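Local coordinates for enoyl-[acyl-carrier-protein] reductase [FMN] (Thermotoga maritima, PDB 5GVJ) that probably reduces enoyl-[acyl-carrier-protein] with NADH through a bound FMN, the last reductive step of each round of fatty acid elongation, at residues D81-C86 with R106-N111; R195-V200 with E210-A215. The protein carries 1 engineered substitution. All coordinates share one frame; numbering follows the deposited sequence.

Interaction 1 (D81-C86 with R106-N111); sequences DLVKVC and RELKEN
V83 and L108 carry this contact between helices 79-88 and 102-110, and they do it through one branch of the valine. CG1 of V83 sits over the forked end of the leucine, with L108 CD2 4.0 Å from V83 CG1 and with CG and CD1 at nearly the same distance, so a single methyl faces the whole fork, the two side chains meeting at a slant. Because CG1 of V83 lies anti to the backbone N (chi1 169°), it projects across to the second helix, while CG2 stays beside that N. The CB of V83 already points at its partner; L108 begins less directly, and its branch closes the gap. The backbones remain well separated, 7.8 Å between V83 CA and L108 CA.

E107 adds a looser edge, its carboxylate carbon CD lying 4.4 Å from V83 CG1. Further out, two side-chain bonds lie within the second helix and its end. R106 NE gives a 2.8 Å hydrogen bond to E110 OE2, part of a salt bridge spanning one turn along the helix, with the oxygen close to the guanidinium plane but approached from above the carboxylate plane. N111, where the helix ends, turns its amide back so that ND2 reaches E107 O at 2.9 Å, nearly straight at 169°. Beneath the pair, F96 of strand 93-97 touches both V83 and L108, and I87 also packs on L108. Two successive helices packed together over the strand that links them are a unit of the outer helical layer of a TIM-barrel-like β/α fold.

Interaction 2 (R195-V200 with E210-A215); sequences RFVASV and EKIVKA. With NA (sodium ion), chain C.
I212 serves two purposes at once: its side chain packs against V197 and A198, while its backbone O binds a sodium ion at 2.4 Å. The isoleucine splits its branches between two partners. Its CD1 meets V197 CG1 at 3.7 Å, the side chains crossing at about a right angle, and its CG2, anti to the backbone N, lies 3.9 Å from A198 CB.

A198 follows the end of helix 193-197 and centres an inverse gamma turn. Its carbonyl oxygen is gripped by R195, whose NH2 donates a 2.9 Å hydrogen bond to A198 O, the oxygen lying in the guanidinium plane; the same NH2 also reaches E286 O. S199 OG bonds to F196 O at 2.8 Å, fastening the chain as it leaves the helix.

At the end of the other helix, V213 O and, just past it, A215 O, each 2.5 Å from the metal, join I212 O and a water; A281 O and I284 O, from a loop far along the sequence, complete the site. The I212 side chain also lies near T194, which binds FMN in another structure of this protein, though none is bound here; the contact is a helix C-terminal sodium site whose apolar side faces flavin-site residues.

Overall arrangement
Interaction 1 lies wholly ahead of interaction 2 in the chain, and the two are on opposite sides of its centre, with contact centres about 33 Å apart and nearest atoms about 19 Å apart. Interaction 1 joins the helices that precede and follow strand 93-97 of the eight-stranded parallel sheet, both on the outside of the fold. Interaction 2 comes after the last strand of that sheet in sequence, 189-191, and links helix 193-197 to helix 206-214, which precedes the antiparallel strands 220-223 and 231-234. The first contact therefore belongs to the outer helical layer of the β/α core, whereas the second joins that core near its FMN-binding residues to the later, sodium-bound part of the chain.

Interaction 1 (D81-C86 with R106-N111)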
ATOM      1  N   ASP A  81     -17.312 -24.548  17.553  1.00 26.41           N
ATOM      2  CA  ASP A  81     -16.730 -25.075  18.782  1.00 23.78           C
ATOM      3  C   ASP A  81     -15.518 -24.271  19.237  1.00 25.77           C
ATOM      4  O   ASP A  81     -15.279 -24.161  20.443  1.00 25.62           O
ATOM      5  CB  ASP A  81     -16.334 -26.537  18.592  1.00 29.61           C
ATOM      6  CG  ASP A  81     -17.530 -27.436  18.421  1.00 34.80           C
ATOM      7  OD1 ASP A  81     -18.577 -27.129  19.019  1.00 35.35           O
ATOM      8  OD2 ASP A  81     -17.425 -28.442  17.692  1.00 41.64           O
ATOM      9  N   LEU A  82     -14.734 -23.725  18.301  1.00 23.20           N
ATOM     10  CA  LEU A  82     -13.574 -22.931  18.695  1.00 21.31           C
ATOM     11  C   LEU A  82     -14.003 -21.609  19.325  1.00 22.62           C
ATOM     12  O   LEU A  82     -13.376 -21.139  20.284  1.00 23.85           O
ATOM     13  CB  LEU A  82     -12.662 -22.695  17.488  1.00 23.40           C
ATOM     14  CG  LEU A  82     -11.857 -23.906  16.994  1.00 25.10           C
ATOM     15  CD1 LEU A  82     -11.121 -23.576  15.708  1.00 27.01           C
ATOM     16  CD2 LEU A  82     -10.867 -24.386  18.052  1.00 24.35           C
ATOM     17  N   VAL A  83     -15.081 -21.009  18.811  1.00 25.23           N
ATOM     18  CA  VAL A  83     -15.661 -19.828  19.449  1.00 22.42           C
ATOM     19  C   VAL A  83     -16.116 -20.159  20.866  1.00 22.34           C
ATOM     20  O   VAL A  83     -15.889 -19.390  21.807  1.00 22.88           O
ATOM     21  CB  VAL A  83     -16.824 -19.283  18.596  1.00 24.35           C
ATOM     22  CG1 VAL A  83     -17.614 -18.232  19.366  1.00 22.66           C
ATOM     23  CG2 VAL A  83     -16.312 -18.715  17.264  1.00 19.77           C
ATOM     24  N   LYS A  84     -16.784 -21.304  21.035  1.00 23.66           N
ATOM     25  CA  LYS A  84     -17.236 -21.732  22.360  1.00 25.51           C
ATOM     26  C   LYS A  84     -16.054 -21.926  23.308  1.00 23.91           C
ATOM     27  O   LYS A  84     -16.129 -21.538  24.479  1.00 22.13           O
ATOM     28  CB  LYS A  84     -18.098 -22.995  22.196  1.00 26.95           C
ATOM     29  CG  LYS A  84     -17.948 -24.163  23.177  1.00 35.01           C
ATOM     30  CD  LYS A  84     -18.550 -23.914  24.554  1.00 44.05           C
ATOM     31  CE  LYS A  84     -18.151 -25.036  25.509  1.00 42.96           C
ATOM     32  NZ  LYS A  84     -16.647 -25.182  25.471  1.00 42.79           N
ATOM     33  N   VAL A  85     -14.938 -22.479  22.812  1.00 20.73           N
ATOM     34  CA  VAL A  85     -13.736 -22.568  23.642  1.00 23.32           C
ATOM     35  C   VAL A  85     -13.306 -21.182  24.109  1.00 18.57           C
ATOM     36  O   VAL A  85     -12.941 -20.987  25.274  1.00 19.24           O
ATOM     37  CB  VAL A  85     -12.589 -23.271  22.886  1.00 20.38           C
ATOM     38  CG1 VAL A  85     -11.290 -23.191  23.705  1.00 20.45           C
ATOM     39  CG2 VAL A  85     -12.938 -24.722  22.582  1.00 25.38           C
ATOM     40  N   CYS A  86     -13.319 -20.200  23.204  1.00 18.55           N
ATOM     41  CA  CYS A  86     -12.853 -18.867  23.568  1.00 16.43           C
ATOM     42  C   CYS A  86     -13.735 -18.249  24.638  1.00 15.16           C
ATOM     43  O   CYS A  86     -13.253 -17.508  25.500  1.00 17.63           O
ATOM     44  CB  CYS A  86     -12.809 -17.968  22.327  1.00 18.61           C
ATOM     45  SG  CYS A  86     -11.425 -18.397  21.248  1.00 19.83           S
ATOM     46  N   ARG A 106     -22.141 -11.343  18.796  1.00 21.40           N
ATOM     47  CA  ARG A 106     -22.954 -11.041  19.970  1.00 22.49           C
ATOM     48  C   ARG A 106     -22.600 -11.935  21.157  1.00 23.03           C
ATOM     49  O   ARG A 106     -22.429 -11.449  22.283  1.00 23.29           O
ATOM     50  CB  ARG A 106     -24.435 -11.177  19.632  1.00 27.38           C
ATOM     51  CG  ARG A 106     -25.329 -11.048  20.835  1.00 32.01           C
ATOM     52  CD  ARG A 106     -26.719 -11.596  20.539  1.00 39.07           C
ATOM     53  NE  ARG A 106     -27.562 -11.375  21.697  1.00 43.12           N
ATOM     54  CZ  ARG A 106     -28.866 -11.144  21.606  1.00 47.93           C
ATOM     55  NH1 ARG A 106     -29.447 -11.098  20.405  1.00 45.88           N
ATOM     56  NH2 ARG A 106     -29.594 -10.953  22.703  1.00 52.88           N
ATOM     57  N   GLU A 107     -22.503 -13.247  20.939  1.00 24.08           N
ATOM     58  CA  GLU A 107     -22.238 -14.123  22.082  1.00 22.48           C
ATOM     59  C   GLU A 107     -20.842 -13.888  22.643  1.00 23.08           C
ATOM     60  O   GLU A 107     -20.632 -13.980  23.861  1.00 22.82           O
ATOM     61  CB  GLU A 107     -22.429 -15.590  21.696  1.00 24.08           C
ATOM     62  CG  GLU A 107     -21.426 -16.142  20.693  1.00 31.10           C
ATOM     63  CD  GLU A 107     -21.833 -17.517  20.187  1.00 41.34           C
ATOM     64  OE1 GLU A 107     -21.963 -18.440  21.025  1.00 45.35           O
ATOM     65  OE2 GLU A 107     -22.051 -17.661  18.958  1.00 39.78           O
ATOM     66  N   LEU A 108     -19.883 -13.559  21.780  1.00 22.52           N
ATOM     67  CA  LEU A 108     -18.554 -13.213  22.266  1.00 22.51           C
ATOM     68  C   LEU A 108     -18.602 -11.931  23.086  1.00 21.81           C
ATOM     69  O   LEU A 108     -18.062 -11.867  24.195  1.00 22.51           O
ATOM     70  CB  LEU A 108     -17.590 -13.081  21.083  1.00 21.06           C
ATOM     71  CG  LEU A 108     -17.132 -14.430  20.517  1.00 23.94           C
ATOM     72  CD1 LEU A 108     -16.436 -14.268  19.180  1.00 21.27           C
ATOM     73  CD2 LEU A 108     -16.227 -15.159  21.499  1.00 19.40           C
ATOM     74  N   LYS A 109     -19.280 -10.906  22.568  1.00 22.25           N
ATOM     75  CA  LYS A 109     -19.317  -9.628  23.267  1.00 22.59           C
ATOM     76  C   LYS A 109     -20.116  -9.711  24.556  1.00 22.91           C
ATOM     77  O   LYS A 109     -19.727  -9.115  25.566  1.00 21.42           O
ATOM     78  CB  LYS A 109     -19.895  -8.555  22.364  1.00 23.79           C
ATOM     79  CG  LYS A 109     -18.875  -7.962  21.450  1.00 23.48           C
ATOM     80  CD  LYS A 109     -19.468  -6.762  20.802  1.00 29.96           C
ATOM     81  CE  LYS A 109     -19.642  -5.637  21.799  1.00 33.24           C
ATOM     82  NZ  LYS A 109     -20.053  -4.384  21.128  1.00 31.18           N
ATOM     83  N   GLU A 110     -21.242 -10.431  24.544  1.00 19.06           N
ATOM     84  CA  GLU A 110     -22.004 -10.593  25.782  1.00 22.42           C
ATOM     85  C   GLU A 110     -21.156 -11.189  26.897  1.00 21.38           C
ATOM     86  O   GLU A 110     -21.386 -10.900  28.073  1.00 23.31           O
ATOM     87  CB  GLU A 110     -23.246 -11.446  25.521  1.00 21.47           C
ATOM     88  CG  GLU A 110     -24.279 -10.660  24.742  1.00 29.73           C
ATOM     89  CD  GLU A 110     -25.617 -11.350  24.651  1.00 34.58           C
ATOM     90  OE1 GLU A 110     -25.696 -12.541  25.012  1.00 36.65           O
ATOM     91  OE2 GLU A 110     -26.583 -10.694  24.206  1.00 40.51           O
ATOM     92  N   ASN A 111     -20.153 -11.988  26.556  1.00 20.62           N
ATOM     93  CA  ASN A 111     -19.305 -12.600  27.571  1.00 22.28           C
ATOM     94  C   ASN A 111     -17.990 -11.846  27.797  1.00 25.32           C
ATOM     95  O   ASN A 111     -17.081 -12.384  28.440  1.00 26.06           O
ATOM     96  CB  ASN A 111     -19.065 -14.065  27.206  1.00 18.77           C
ATOM     97  CG  ASN A 111     -20.305 -14.925  27.469  1.00 22.80           C
ATOM     98  OD1 ASN A 111     -20.557 -15.314  28.611  1.00 24.15           O
ATOM     99  ND2 ASN A 111     -21.093 -15.195  26.427  1.00 20.09           N
TER

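Interaction 2 (R195-V200 with E210-A215)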
ATOM      1  N   ARG A 195       6.856  -9.863  10.276  1.00 14.68           N
ATOM      2  CA  ARG A 195       7.907  -9.357  11.156  1.00 13.12           C
ATOM      3  C   ARG A 195       8.050 -10.210  12.418  1.00 16.05           C
ATOM      4  O   ARG A 195       9.172 -10.474  12.874  1.00 15.59           O
ATOM      5  CB  ARG A 195       7.625  -7.896  11.520  1.00 13.95           C
ATOM      6  CG  ARG A 195       8.595  -7.288  12.540  1.00 14.69           C
ATOM      7  CD  ARG A 195      10.018  -7.115  11.971  1.00 14.59           C
ATOM      8  NE  ARG A 195      10.883  -8.269  12.227  1.00 15.59           N
ATOM      9  CZ  ARG A 195      12.197  -8.296  11.991  1.00 18.61           C
ATOM     10  NH1 ARG A 195      12.818  -7.236  11.455  1.00 13.74           N
ATOM     11  NH2 ARG A 195      12.893  -9.398  12.276  1.00 14.49           N
ATOM     12  N   PHE A 196       6.934 -10.653  13.006  1.00 13.71           N
ATOM     13  CA  PHE A 196       7.070 -11.449  14.225  1.00 15.80           C
ATOM     14  C   PHE A 196       7.321 -12.932  13.954  1.00 17.27           C
ATOM     15  O   PHE A 196       7.871 -13.616  14.826  1.00 18.40           O
ATOM     16  CB  PHE A 196       5.841 -11.264  15.125  1.00 12.85           C
ATOM     17  CG  PHE A 196       5.837  -9.947  15.860  1.00 15.66           C
ATOM     18  CD1 PHE A 196       6.743  -9.707  16.881  1.00 15.68           C
ATOM     19  CD2 PHE A 196       4.952  -8.932  15.500  1.00 21.19           C
ATOM     20  CE1 PHE A 196       6.756  -8.491  17.560  1.00 14.95           C
ATOM     21  CE2 PHE A 196       4.962  -7.698  16.163  1.00 19.70           C
ATOM     22  CZ  PHE A 196       5.860  -7.476  17.190  1.00 19.48           C
ATOM     23  N   VAL A 197       6.911 -13.459  12.797  1.00 17.42           N
ATOM     24  CA  VAL A 197       7.377 -14.788  12.395  1.00 17.03           C
ATOM     25  C   VAL A 197       8.896 -14.801  12.295  1.00 18.26           C
ATOM     26  O   VAL A 197       9.556 -15.791  12.650  1.00 16.69           O
ATOM     27  CB  VAL A 197       6.732 -15.215  11.064  1.00 17.36           C
ATOM     28  CG1 VAL A 197       7.464 -16.423  10.483  1.00 18.01           C
ATOM     29  CG2 VAL A 197       5.251 -15.518  11.258  1.00 18.26           C
ATOM     30  N   ALA A 198       9.476 -13.703  11.805  1.00 14.01           N
ATOM     31  CA  ALA A 198      10.930 -13.557  11.707  1.00 17.41           C
ATOM     32  C   ALA A 198      11.531 -13.062  13.029  1.00 18.20           C
ATOM     33  O   ALA A 198      12.234 -12.054  13.091  1.00 17.78           O
ATOM     34  CB  ALA A 198      11.286 -12.616  10.564  1.00 18.23           C
ATOM     35  N   SER A 199      11.280 -13.814  14.100  1.00 16.40           N
ATOM     36  CA  SER A 199      11.795 -13.431  15.406  1.00 17.67           C
ATOM     37  C   SER A 199      12.454 -14.623  16.089  1.00 14.85           C
ATOM     38  O   SER A 199      12.206 -15.782  15.743  1.00 16.56           O
ATOM     39  CB  SER A 199      10.691 -12.885  16.312  1.00 17.12           C
ATOM     40  OG  SER A 199       9.841 -13.942  16.728  1.00 17.47           O
ATOM     41  N   VAL A 200      13.284 -14.320  17.091  1.00 13.26           N
ATOM     42  CA  VAL A 200      13.986 -15.391  17.806  1.00 17.27           C
ATOM     43  C   VAL A 200      12.985 -16.317  18.487  1.00 16.54           C
ATOM     44  O   VAL A 200      13.146 -17.545  18.479  1.00 15.80           O
ATOM     45  CB  VAL A 200      14.994 -14.805  18.817  1.00 14.96           C
ATOM     46  CG1 VAL A 200      15.667 -15.926  19.628  1.00 16.78           C
ATOM     47  CG2 VAL A 200      16.056 -13.992  18.112  1.00 16.18           C
ATOM     48  N   GLU A 210      15.022 -18.059   7.421  1.00 20.41           N
ATOM     49  CA  GLU A 210      16.073 -17.694   6.476  1.00 20.96           C
ATOM     50  C   GLU A 210      15.481 -17.200   5.162  1.00 21.18           C
ATOM     51  O   GLU A 210      16.023 -16.285   4.534  1.00 21.22           O
ATOM     52  CB  GLU A 210      16.999 -18.890   6.227  1.00 29.67           C
ATOM     53  CG  GLU A 210      17.816 -19.335   7.445  1.00 36.41           C
ATOM     54  CD  GLU A 210      18.376 -20.760   7.314  1.00 48.59           C
ATOM     55  OE1 GLU A 210      18.924 -21.284   8.318  1.00 53.81           O
ATOM     56  OE2 GLU A 210      18.263 -21.353   6.212  1.00 47.27           O
ATOM     57  N   LYS A 211      14.382 -17.812   4.711  1.00 19.89           N
ATOM     58  CA  LYS A 211      13.773 -17.375   3.459  1.00 22.33           C
ATOM     59  C   LYS A 211      13.198 -15.967   3.581  1.00 21.58           C
ATOM     60  O   LYS A 211      13.303 -15.170   2.642  1.00 19.51           O
ATOM     61  CB  LYS A 211      12.698 -18.369   3.015  1.00 21.10           C
ATOM     62  CG  LYS A 211      13.293 -19.690   2.542  1.00 26.04           C
ATOM     63  CD  LYS A 211      14.143 -19.459   1.293  1.00 34.86           C
ATOM     64  CE  LYS A 211      15.343 -20.412   1.239  1.00 41.01           C
ATOM     65  NZ  LYS A 211      15.367 -21.257   0.009  1.00 45.76           N
ATOM     66  N   ILE A 212      12.608 -15.636   4.729  1.00 19.00           N
ATOM     67  CA  ILE A 212      12.093 -14.281   4.938  1.00 16.87           C
ATOM     68  C   ILE A 212      13.230 -13.269   4.883  1.00 19.79           C
ATOM     69  O   ILE A 212      13.136 -12.227   4.220  1.00 18.39           O
ATOM     70  CB  ILE A 212      11.333 -14.197   6.271  1.00 17.52           C
ATOM     71  CG1 ILE A 212      10.032 -15.010   6.198  1.00 19.91           C
ATOM     72  CG2 ILE A 212      11.076 -12.726   6.663  1.00 16.43           C
ATOM     73  CD1 ILE A 212       9.311 -15.137   7.544  1.00 18.19           C
ATOM     74  N   VAL A 213      14.321 -13.560   5.593  1.00 18.69           N
ATOM     75  CA  VAL A 213      15.484 -12.682   5.591  1.00 18.15           C
ATOM     76  C   VAL A 213      15.984 -12.463   4.169  1.00 19.17           C
ATOM     77  O   VAL A 213      16.235 -11.330   3.748  1.00 19.78           O
ATOM     78  CB  VAL A 213      16.587 -13.269   6.489  1.00 21.99           C
ATOM     79  CG1 VAL A 213      17.917 -12.606   6.201  1.00 17.50           C
ATOM     80  CG2 VAL A 213      16.207 -13.115   7.958  1.00 19.42           C
ATOM     81  N   LYS A 214      16.134 -13.547   3.408  1.00 20.22           N
ATOM     82  CA  LYS A 214      16.735 -13.420   2.083  1.00 19.30           C
ATOM     83  C   LYS A 214      15.769 -12.801   1.085  1.00 22.09           C
ATOM     84  O   LYS A 214      16.205 -12.175   0.116  1.00 20.05           O
ATOM     85  CB  LYS A 214      17.195 -14.789   1.580  1.00 26.81           C
ATOM     86  CG  LYS A 214      18.448 -15.324   2.265  1.00 24.97           C
ATOM     87  CD  LYS A 214      18.732 -16.751   1.804  1.00 37.39           C
ATOM     88  CE  LYS A 214      20.124 -17.215   2.229  1.00 41.88           C
ATOM     89  NZ  LYS A 214      20.146 -17.696   3.634  1.00 44.75           N
ATOM     90  N   ALA A 215      14.466 -12.961   1.304  1.00 16.98           N
ATOM     91  CA  ALA A 215      13.477 -12.541   0.319  1.00 20.25           C
ATOM     92  C   ALA A 215      13.484 -11.027   0.147  1.00 19.75           C
ATOM     93  O   ALA A 215      13.604 -10.279   1.120  1.00 20.56           O
ATOM     94  CB  ALA A 215      12.081 -12.998   0.739  1.00 18.31           C
TER
HETATM   95 NA    NA C 401      14.097 -10.098   3.605  1.00 20.40          NA
HETATM   96  O   HOH W   1      15.436  -8.201   2.684  1.00 17.64           O